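Local coordinates for protein EmGH1 (Erythrobacter marinus, PDB 5Z87) that probably hydrolyses beta-glucosidic bonds as a family 3 glycoside hydrolase, perhaps also acting on xylosides and arabinofuranosides, at residues N297-L300 / R301-G305; F265-A268 / I269-G273; P66-A69 / D70-D74. All blocks are in the same frame, centred on the assembly; numbering follows the deposited sequence.

Contact 1 of 3, residues N297-L300 / R301-G305; sequences NDVL and RDDWG
One face of the Trp304 indole is taken by Val299, whose CG1 lies 3.8 Å from the centroid of the six-membered ring and 23° off its normal, a CH-pi contact displaced toward the rim. The same residue reaches the ring with its backbone: Val299 O sits 3.3 Å from Trp304 CG over the indole. Leu300 approaches obliquely, its CD1 3.8 Å from Trp304 CE3. With Val299 chi1 at 164°, CG1 stands opposite the backbone N and runs alongside the indole, the two side chains pointing the same way. The Asn297 amide is a second flat group. Its ND2 donates to Asp298 OD1 at 2.9 Å, nearly within the amide plane, while Asp302 OD2 lies 3.6 Å from ND2 with its carboxylate turned 79° to the amide. Asp298 OD1 and Asp302 OD2 are 4.2 Å apart, and the nearby amide may offset part of their repulsion. Asn297 O is gripped twice, by Arg301 N from above the carbonyl plane and, more straightly, by Asp302 N. Arg301 NH1 forms a salt bridge with Asp343 and a hydrogen bond to Gly308 O; NH2 bonds to Phe306 O. An alanine in place of Trp304 would probably leave Val299 CG1 and Leu300 CD1 without their aromatic partner and open a gap toward Phe265 and Ile269 of helix 263-270. Backbone bonds Trp304 N to Val299 O and Asp303 N to Asp298 O each span five residues. These wide pi-type turns close helix 293-303, and Gly305, with positive phi, is the first residue to leave it before strand 309-311 of the TIM-barrel domain.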
ATOM      1  N   ASN A 297     -11.833 -14.529  18.725  1.00 25.36           N
ATOM      2  CA  ASN A 297     -12.941 -14.838  19.620  1.00 23.79           C
ATOM      3  C   ASN A 297     -14.247 -14.186  19.191  1.00 28.46           C
ATOM      4  O   ASN A 297     -15.222 -14.896  18.918  1.00 21.95           O
ATOM      5  CB  ASN A 297     -12.603 -14.417  21.051  1.00 33.35           C
ATOM      6  CG  ASN A 297     -13.733 -14.735  22.017  1.00 34.89           C
ATOM      7  OD1 ASN A 297     -13.878 -15.876  22.443  1.00 42.56           O
ATOM      8  ND2 ASN A 297     -14.556 -13.736  22.337  1.00 32.39           N
ATOM      9  N   ASP A 298     -14.302 -12.852  19.147  1.00 21.39           N
ATOM     10  CA  ASP A 298     -15.564 -12.168  18.892  1.00 24.84           C
ATOM     11  C   ASP A 298     -16.143 -12.554  17.540  1.00 25.15           C
ATOM     12  O   ASP A 298     -17.339 -12.850  17.426  1.00 28.81           O
ATOM     13  CB  ASP A 298     -15.370 -10.652  18.980  1.00 23.20           C
ATOM     14  CG  ASP A 298     -14.876 -10.204  20.351  1.00 31.65           C
ATOM     15  OD1 ASP A 298     -14.593 -11.075  21.200  1.00 31.89           O
ATOM     16  OD2 ASP A 298     -14.769  -8.978  20.572  1.00 46.36           O
ATOM     17  N   VAL A 299     -15.312 -12.543  16.499  1.00 25.47           N
ATOM     18  CA  VAL A 299     -15.790 -12.889  15.164  1.00 22.54           C
ATOM     19  C   VAL A 299     -15.886 -14.402  14.998  1.00 19.21           C
ATOM     20  O   VAL A 299     -16.920 -14.932  14.579  1.00 21.68           O
ATOM     21  CB  VAL A 299     -14.876 -12.269  14.093  1.00 24.19           C
ATOM     22  CG1 VAL A 299     -15.114 -12.936  12.756  1.00 17.34           C
ATOM     23  CG2 VAL A 299     -15.108 -10.759  13.999  1.00 16.90           C
ATOM     24  N   LEU A 300     -14.806 -15.111  15.316  1.00 20.37           N
ATOM     25  CA  LEU A 300     -14.717 -16.518  14.948  1.00 24.32           C
ATOM     26  C   LEU A 300     -15.612 -17.375  15.837  1.00 21.83           C
ATOM     27  O   LEU A 300     -16.387 -18.193  15.336  1.00 19.44           O
ATOM     28  CB  LEU A 300     -13.265 -16.974  15.012  1.00 21.33           C
ATOM     29  CG  LEU A 300     -12.925 -18.411  14.610  1.00 21.86           C
ATOM     30  CD1 LEU A 300     -13.354 -18.728  13.190  1.00 19.99           C
ATOM     31  CD2 LEU A 300     -11.441 -18.607  14.785  1.00 14.13           C
ATOM     32  N   ARG A 301     -15.549 -17.166  17.157  1.00 20.73           N
ATOM     33  CA  ARG A 301     -16.372 -17.922  18.100  1.00 26.72           C
ATOM     34  C   ARG A 301     -17.780 -17.348  18.218  1.00 23.11           C
ATOM     35  O   ARG A 301     -18.767 -18.056  18.001  1.00 24.70           O
ATOM     36  CB  ARG A 301     -15.700 -17.962  19.478  1.00 18.49           C
ATOM     37  CG  ARG A 301     -14.340 -18.625  19.470  1.00 16.54           C
ATOM     38  CD  ARG A 301     -14.401 -20.029  18.890  1.00 21.20           C
ATOM     39  NE  ARG A 301     -13.068 -20.633  18.811  1.00 24.27           N
ATOM     40  CZ  ARG A 301     -12.833 -21.905  18.514  1.00 25.97           C
ATOM     41  NH1 ARG A 301     -11.577 -22.334  18.478  1.00 24.95           N
ATOM     42  NH2 ARG A 301     -13.845 -22.746  18.252  1.00 18.55           N
ATOM     43  N   ASP A 302     -17.895 -16.061  18.558  1.00 23.93           N
ATOM     44  CA  ASP A 302     -19.201 -15.494  18.887  1.00 24.71           C
ATOM     45  C   ASP A 302     -20.030 -15.218  17.640  1.00 25.47           C
ATOM     46  O   ASP A 302     -21.197 -15.610  17.570  1.00 26.82           O
ATOM     47  CB  ASP A 302     -19.044 -14.204  19.708  1.00 27.41           C
ATOM     48  CG  ASP A 302     -18.424 -14.443  21.080  1.00 32.04           C
ATOM     49  OD1 ASP A 302     -18.285 -15.617  21.494  1.00 32.92           O
ATOM     50  OD2 ASP A 302     -18.064 -13.444  21.742  1.00 35.27           O
ATOM     51  N   ASP A 303     -19.464 -14.520  16.652  1.00 26.27           N
ATOM     52  CA  ASP A 303     -20.260 -14.160  15.478  1.00 21.40           C
ATOM     53  C   ASP A 303     -20.530 -15.375  14.598  1.00 20.06           C
ATOM     54  O   ASP A 303     -21.653 -15.569  14.126  1.00 23.30           O
ATOM     55  CB  ASP A 303     -19.556 -13.085  14.645  1.00 28.30           C
ATOM     56  CG  ASP A 303     -19.601 -11.700  15.274  1.00 29.92           C
ATOM     57  OD1 ASP A 303     -20.245 -11.495  16.324  1.00 28.35           O
ATOM     58  OD2 ASP A 303     -18.974 -10.799  14.683  1.00 30.72           O
ATOM     59  N   TRP A 304     -19.505 -16.185  14.337  1.00 15.85           N
ATOM     60  CA  TRP A 304     -19.633 -17.268  13.365  1.00 22.92           C
ATOM     61  C   TRP A 304     -19.959 -18.619  13.982  1.00 20.70           C
ATOM     62  O   TRP A 304     -20.350 -19.528  13.246  1.00 20.27           O
ATOM     63  CB  TRP A 304     -18.343 -17.434  12.550  1.00 19.03           C
ATOM     64  CG  TRP A 304     -17.975 -16.252  11.692  1.00 21.40           C
ATOM     65  CD1 TRP A 304     -18.713 -15.119  11.466  1.00 22.86           C
ATOM     66  CD2 TRP A 304     -16.764 -16.097  10.952  1.00 16.45           C
ATOM     67  NE1 TRP A 304     -18.030 -14.269  10.625  1.00 23.56           N
ATOM     68  CE2 TRP A 304     -16.833 -14.847  10.292  1.00 24.38           C
ATOM     69  CE3 TRP A 304     -15.632 -16.896  10.776  1.00 20.11           C
ATOM     70  CZ2 TRP A 304     -15.801 -14.374   9.476  1.00 18.54           C
ATOM     71  CZ3 TRP A 304     -14.603 -16.427   9.966  1.00 18.94           C
ATOM     72  CH2 TRP A 304     -14.699 -15.172   9.326  1.00 19.45           C
ATOM     73  N   GLY A 305     -19.751 -18.790  15.289  1.00 18.66           N
ATOM     74  CA  GLY A 305     -20.087 -20.037  15.943  1.00 20.04           C
ATOM     75  C   GLY A 305     -19.107 -21.160  15.723  1.00 25.20           C
ATOM     76  O   GLY A 305     -19.496 -22.329  15.837  1.00 24.38           O
TER

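Contact 2 of 3, residues F265-A268 / I269-G273; sequences FRAA and ITEAG. With EDO (1,2-ethanediol), chain K.
Ile269 opens the last helical turn by donating its N to Phe265 O at 2.8 Å, and its CG1 rests 3.2 Å from the same Phe265 O. Beyond the turn, both Ile269 and Phe265 reach Leu277 on strand 276-279, and the Phe265 ring meets Phe235 edge-to-face. Thr270 grips Arg266 O twice: its N donates at 2.9 Å and its OG1 at 2.7 Å, the two coming from opposite faces of the carbonyl plane. Chi1 of 71° sets OG1 between the Thr270 backbone N and carbonyl carbon, from where the hydroxyl can fold back onto the preceding turn. The Arg266 chain, extended from CG to NE, runs past Thr270 OG1 and ends with NH2 in a weak bond to O2 of an ethanediol molecule, probably from the crystallisation liquor, 3.4 Å away at the guanidinium edge. Here helix 263-270 of the TIM-barrel domain unwinds before strand 276-279, its inner side against the parallel strands and its flank against helix 201-216. Glu271 sends its N to Ala267 O at 2.9 Å, and its extended side chain passes Ala267 CB with OE2 4.0 Å away, while OE1 forms a salt bridge with Lys209. Ala272 N adds a second, straighter bond to Ala267 O at 3.0 Å, and its methyl packs on Val212. Gly273 then leaves the helical conformation with positive phi, its O accepting a hydrogen bond from Gln216.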
ATOM      1  N   PHE A 265     -13.122 -17.101   4.656  1.00 20.87           N
ATOM      2  CA  PHE A 265     -13.088 -17.735   5.971  1.00 17.68           C
ATOM      3  C   PHE A 265     -14.500 -17.967   6.490  1.00 22.51           C
ATOM      4  O   PHE A 265     -14.816 -19.046   7.001  1.00 23.18           O
ATOM      5  CB  PHE A 265     -12.300 -16.874   6.957  1.00 21.30           C
ATOM      6  CG  PHE A 265     -10.807 -16.945   6.777  1.00 22.37           C
ATOM      7  CD1 PHE A 265     -10.078 -17.997   7.324  1.00 17.33           C
ATOM      8  CD2 PHE A 265     -10.124 -15.937   6.096  1.00 16.47           C
ATOM      9  CE1 PHE A 265      -8.702 -18.059   7.165  1.00 16.55           C
ATOM     10  CE2 PHE A 265      -8.751 -15.994   5.934  1.00 14.74           C
ATOM     11  CZ  PHE A 265      -8.032 -17.055   6.464  1.00 14.24           C
ATOM     12  N   ARG A 266     -15.371 -16.964   6.360  1.00 20.69           N
ATOM     13  CA  ARG A 266     -16.730 -17.128   6.862  1.00 22.95           C
ATOM     14  C   ARG A 266     -17.429 -18.288   6.169  1.00 27.03           C
ATOM     15  O   ARG A 266     -18.113 -19.086   6.821  1.00 21.25           O
ATOM     16  CB  ARG A 266     -17.535 -15.844   6.681  1.00 22.85           C
ATOM     17  CG  ARG A 266     -18.928 -15.933   7.296  1.00 21.83           C
ATOM     18  CD  ARG A 266     -19.698 -14.626   7.140  1.00 29.55           C
ATOM     19  NE  ARG A 266     -21.037 -14.718   7.720  1.00 38.56           N
ATOM     20  CZ  ARG A 266     -21.489 -13.968   8.722  1.00 39.99           C
ATOM     21  NH1 ARG A 266     -20.717 -13.036   9.270  1.00 32.00           N
ATOM     22  NH2 ARG A 266     -22.728 -14.144   9.169  1.00 42.08           N
ATOM     23  N   ALA A 267     -17.256 -18.408   4.847  1.00 20.06           N
ATOM     24  CA  ALA A 267     -17.884 -19.502   4.120  1.00 20.19           C
ATOM     25  C   ALA A 267     -17.271 -20.850   4.498  1.00 23.68           C
ATOM     26  O   ALA A 267     -17.995 -21.829   4.699  1.00 23.22           O
ATOM     27  CB  ALA A 267     -17.775 -19.265   2.617  1.00 18.23           C
ATOM     28  N   ALA A 268     -15.941 -20.918   4.578  1.00 19.14           N
ATOM     29  CA  ALA A 268     -15.269 -22.145   4.996  1.00 22.72           C
ATOM     30  C   ALA A 268     -15.736 -22.599   6.373  1.00 29.25           C
ATOM     31  O   ALA A 268     -15.944 -23.796   6.604  1.00 22.89           O
ATOM     32  CB  ALA A 268     -13.753 -21.932   5.012  1.00 16.36           C
ATOM     33  N   ILE A 269     -15.891 -21.654   7.303  1.00 24.48           N
ATOM     34  CA  ILE A 269     -16.182 -21.991   8.688  1.00 19.80           C
ATOM     35  C   ILE A 269     -17.663 -22.307   8.867  1.00 26.06           C
ATOM     36  O   ILE A 269     -18.021 -23.374   9.378  1.00 32.28           O
ATOM     37  CB  ILE A 269     -15.733 -20.846   9.614  1.00 20.22           C
ATOM     38  CG1 ILE A 269     -14.206 -20.732   9.639  1.00 20.65           C
ATOM     39  CG2 ILE A 269     -16.283 -21.039  11.013  1.00 18.33           C
ATOM     40  CD1 ILE A 269     -13.503 -21.853  10.389  1.00 18.59           C
ATOM     41  N   THR A 270     -18.549 -21.405   8.427  1.00 21.73           N
ATOM     42  CA  THR A 270     -19.976 -21.525   8.708  1.00 23.99           C
ATOM     43  C   THR A 270     -20.763 -22.298   7.657  1.00 24.91           C
ATOM     44  O   THR A 270     -21.911 -22.656   7.923  1.00 28.66           O
ATOM     45  CB  THR A 270     -20.647 -20.152   8.834  1.00 24.48           C
ATOM     46  OG1 THR A 270     -20.717 -19.544   7.537  1.00 25.89           O
ATOM     47  CG2 THR A 270     -19.917 -19.233   9.823  1.00 18.03           C
ATOM     48  N   GLU A 271     -20.224 -22.528   6.464  1.00 21.02           N
ATOM     49  CA  GLU A 271     -20.970 -23.257   5.444  1.00 24.74           C
ATOM     50  C   GLU A 271     -20.355 -24.611   5.123  1.00 27.26           C
ATOM     51  O   GLU A 271     -21.065 -25.615   5.093  1.00 29.23           O
ATOM     52  CB  GLU A 271     -21.085 -22.439   4.148  1.00 22.20           C
ATOM     53  CG  GLU A 271     -21.883 -21.146   4.227  1.00 26.19           C
ATOM     54  CD  GLU A 271     -21.781 -20.329   2.922  1.00 35.30           C
ATOM     55  OE1 GLU A 271     -21.701 -20.937   1.833  1.00 39.84           O
ATOM     56  OE2 GLU A 271     -21.761 -19.082   2.983  1.00 37.10           O
ATOM     57  N   ALA A 272     -19.050 -24.666   4.858  1.00 25.14           N
ATOM     58  CA  ALA A 272     -18.407 -25.932   4.528  1.00 26.08           C
ATOM     59  C   ALA A 272     -17.961 -26.711   5.757  1.00 26.98           C
ATOM     60  O   ALA A 272     -17.659 -27.902   5.633  1.00 26.83           O
ATOM     61  CB  ALA A 272     -17.200 -25.699   3.610  1.00 21.54           C
ATOM     62  N   GLY A 273     -17.894 -26.071   6.925  1.00 26.82           N
ATOM     63  CA  GLY A 273     -17.635 -26.791   8.157  1.00 21.63           C
ATOM     64  C   GLY A 273     -16.190 -27.150   8.403  1.00 23.90           C
ATOM     65  O   GLY A 273     -15.917 -28.197   9.006  1.00 23.51           O
TER
HETATM   66  C1  EDO K 809     -22.172 -11.235  12.229  1.00 35.10           C
HETATM   67  O1  EDO K 809     -22.344  -9.920  12.769  1.00 50.78           O
HETATM   68  C2  EDO K 809     -23.499 -11.978  12.359  1.00 43.80           C
HETATM   69  O2  EDO K 809     -24.269 -11.837  11.156  1.00 52.28           O

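Contact 3 of 3, residues P66-A69 / D70-D74; sequences PRAA and DVMSD
Met72 runs back alongside Ala68, one turn earlier: SD is 3.8 Å from Ala68 CB, and Met72 CG is 3.4 Å from Ala68 O. Extended at chi2, the chain bends at chi3, 75°, which turns the CE methyl aside; Met72 also packs on Ala107 and Met111 of helix 101-116. Val71 faces a different way and meets Pro66, its CG2 4.2 Å from the ring carbon CG of Pro66, a loose apolar touch that Phe78 of helix 75-81 joins by packing on both residues. Ser73 OG, set at chi1 73° between the backbone N and the carbonyl carbon, bends back to Ala69 O in a weak bond of 3.3 Å, beside the regular Ser73 N bond to that oxygen. This is a short helix, 68-73, in the TIM-barrel domain, joined to the barrel through backbone bonds of Pro66 and Ala68 with Tyr93 at strand 91-93. At its start one water bridges the first turn, donating to Arg67 O at 2.6 Å and accepting from Asp70 N at 2.9 Å, so that an early backbone N-H is satisfied by solvent. Arg67 turns its side chain away from the helix to Trp314, with which it makes a cation-pi contact near the bound dithiothreitol. At the far end Asp74 is the N-cap of helix 75-81, its OD1 accepting from Gly77 N.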
ATOM      1  N   PRO A  66       4.665 -30.192  17.966  1.00 25.17           N
ATOM      2  CA  PRO A  66       6.017 -30.040  17.411  1.00 21.20           C
ATOM      3  C   PRO A  66       6.123 -30.721  16.054  1.00 22.77           C
ATOM      4  O   PRO A  66       5.197 -31.382  15.579  1.00 23.54           O
ATOM      5  CB  PRO A  66       6.908 -30.747  18.441  1.00 21.51           C
ATOM      6  CG  PRO A  66       6.030 -31.887  18.914  1.00 22.37           C
ATOM      7  CD  PRO A  66       4.604 -31.296  18.950  1.00 20.49           C
ATOM      8  N   ARG A  67       7.284 -30.551  15.435  1.00 24.13           N
ATOM      9  CA  ARG A  67       7.588 -31.303  14.231  1.00 28.53           C
ATOM     10  C   ARG A  67       7.719 -32.784  14.562  1.00 25.16           C
ATOM     11  O   ARG A  67       8.254 -33.161  15.609  1.00 24.30           O
ATOM     12  CB  ARG A  67       8.870 -30.786  13.583  1.00 30.76           C
ATOM     13  CG  ARG A  67       8.777 -30.708  12.073  1.00 34.06           C
ATOM     14  CD  ARG A  67      10.019 -30.095  11.464  1.00 45.81           C
ATOM     15  NE  ARG A  67       9.882 -28.649  11.385  1.00 54.02           N
ATOM     16  CZ  ARG A  67       9.358 -28.008  10.345  1.00 47.04           C
ATOM     17  NH1 ARG A  67       9.251 -26.678  10.370  1.00 41.49           N
ATOM     18  NH2 ARG A  67       8.939 -28.703   9.289  1.00 38.91           N
ATOM     19  N   ALA A  68       7.231 -33.623  13.648  1.00 26.63           N
ATOM     20  CA  ALA A  68       7.148 -35.058  13.894  1.00 26.27           C
ATOM     21  C   ALA A  68       8.509 -35.707  14.115  1.00 32.21           C
ATOM     22  O   ALA A  68       8.612 -36.667  14.890  1.00 36.03           O
ATOM     23  CB  ALA A  68       6.445 -35.741  12.724  1.00 23.66           C
ATOM     24  N   ALA A  69       9.558 -35.206  13.455  1.00 28.77           N
ATOM     25  CA  ALA A  69      10.773 -35.997  13.253  1.00 28.39           C
ATOM     26  C   ALA A  69      11.380 -36.483  14.568  1.00 27.47           C
ATOM     27  O   ALA A  69      11.799 -37.640  14.669  1.00 35.12           O
ATOM     28  CB  ALA A  69      11.801 -35.182  12.463  1.00 24.21           C
ATOM     29  N   ASP A  70      11.457 -35.616  15.579  1.00 32.22           N
ATOM     30  CA  ASP A  70      12.116 -35.994  16.831  1.00 29.85           C
ATOM     31  C   ASP A  70      11.256 -36.905  17.691  1.00 34.65           C
ATOM     32  O   ASP A  70      11.793 -37.682  18.484  1.00 36.42           O
ATOM     33  CB  ASP A  70      12.494 -34.754  17.632  1.00 31.10           C
ATOM     34  CG  ASP A  70      13.710 -34.058  17.066  1.00 42.40           C
ATOM     35  OD1 ASP A  70      14.200 -34.482  15.990  1.00 40.85           O
ATOM     36  OD2 ASP A  70      14.178 -33.094  17.703  1.00 49.15           O
ATOM     37  N   VAL A  71       9.933 -36.797  17.577  1.00 26.20           N
ATOM     38  CA  VAL A  71       9.049 -37.746  18.228  1.00 30.64           C
ATOM     39  C   VAL A  71       9.186 -39.122  17.579  1.00 36.79           C
ATOM     40  O   VAL A  71       9.281 -40.142  18.268  1.00 33.73           O
ATOM     41  CB  VAL A  71       7.602 -37.222  18.175  1.00 30.34           C
ATOM     42  CG1 VAL A  71       6.651 -38.169  18.890  1.00 29.34           C
ATOM     43  CG2 VAL A  71       7.531 -35.824  18.775  1.00 24.13           C
ATOM     44  N   MET A  72       9.238 -39.168  16.250  1.00 34.64           N
ATOM     45  CA  MET A  72       9.271 -40.450  15.554  1.00 31.80           C
ATOM     46  C   MET A  72      10.602 -41.164  15.747  1.00 36.82           C
ATOM     47  O   MET A  72      10.634 -42.390  15.914  1.00 33.53           O
ATOM     48  CB  MET A  72       9.000 -40.241  14.070  1.00 30.60           C
ATOM     49  CG  MET A  72       7.621 -39.731  13.778  1.00 32.48           C
ATOM     50  SD  MET A  72       7.436 -39.338  12.034  1.00 31.54           S
ATOM     51  CE  MET A  72       7.289 -40.944  11.266  1.00 28.12           C
ATOM     52  N   SER A  73      11.711 -40.421  15.716  1.00 33.24           N
ATOM     53  CA  SER A  73      13.029 -41.049  15.758  1.00 30.15           C
ATOM     54  C   SER A  73      13.395 -41.565  17.144  1.00 37.49           C
ATOM     55  O   SER A  73      14.219 -42.478  17.255  1.00 33.44           O
ATOM     56  CB  SER A  73      14.104 -40.064  15.285  1.00 35.02           C
ATOM     57  OG  SER A  73      14.343 -39.054  16.258  1.00 35.97           O
ATOM     58  N   ASP A  74      12.825 -40.994  18.208  1.00 37.37           N
ATOM     59  CA  ASP A  74      13.261 -41.342  19.557  1.00 31.97           C
ATOM     60  C   ASP A  74      12.196 -40.940  20.567  1.00 25.85           C
ATOM     61  O   ASP A  74      12.358 -39.935  21.273  1.00 30.04           O
ATOM     62  CB  ASP A  74      14.593 -40.655  19.873  1.00 30.97           C
ATOM     63  CG  ASP A  74      15.232 -41.152  21.165  1.00 31.90           C
ATOM     64  OD1 ASP A  74      14.670 -42.048  21.828  1.00 38.78           O
ATOM     65  OD2 ASP A  74      16.309 -40.638  21.514  1.00 42.61           O
TER
HETATM   66  O   HOH W   1      10.779 -32.825  15.891  1.00 43.11           O

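How the contacts relate
Contacts 1 and 2 are neighbours, their centres 12 Å apart, and they meet directly: the Trp304 indole of contact 1 packs on Phe265, Arg266, Ile269 and Thr270, joining the end of helix 293-303 to the side of helix 263-270. Both finish at a glycine with positive phi. Contact 2 is the most buried, with five of nine touching residues; contacts 1 and 3 lie farther from the chain centre and balance three buried residues against three exposed. Contact 3 ties helix 68-73 to strand 91-93 and helices 75-81 and 101-116, at the other end of the parallel strand order from strand 309-311. Aromatic packing and paired acids mark contact 1, a backfolded hydroxyl contact 2, thioether packing and a bridging water contact 3.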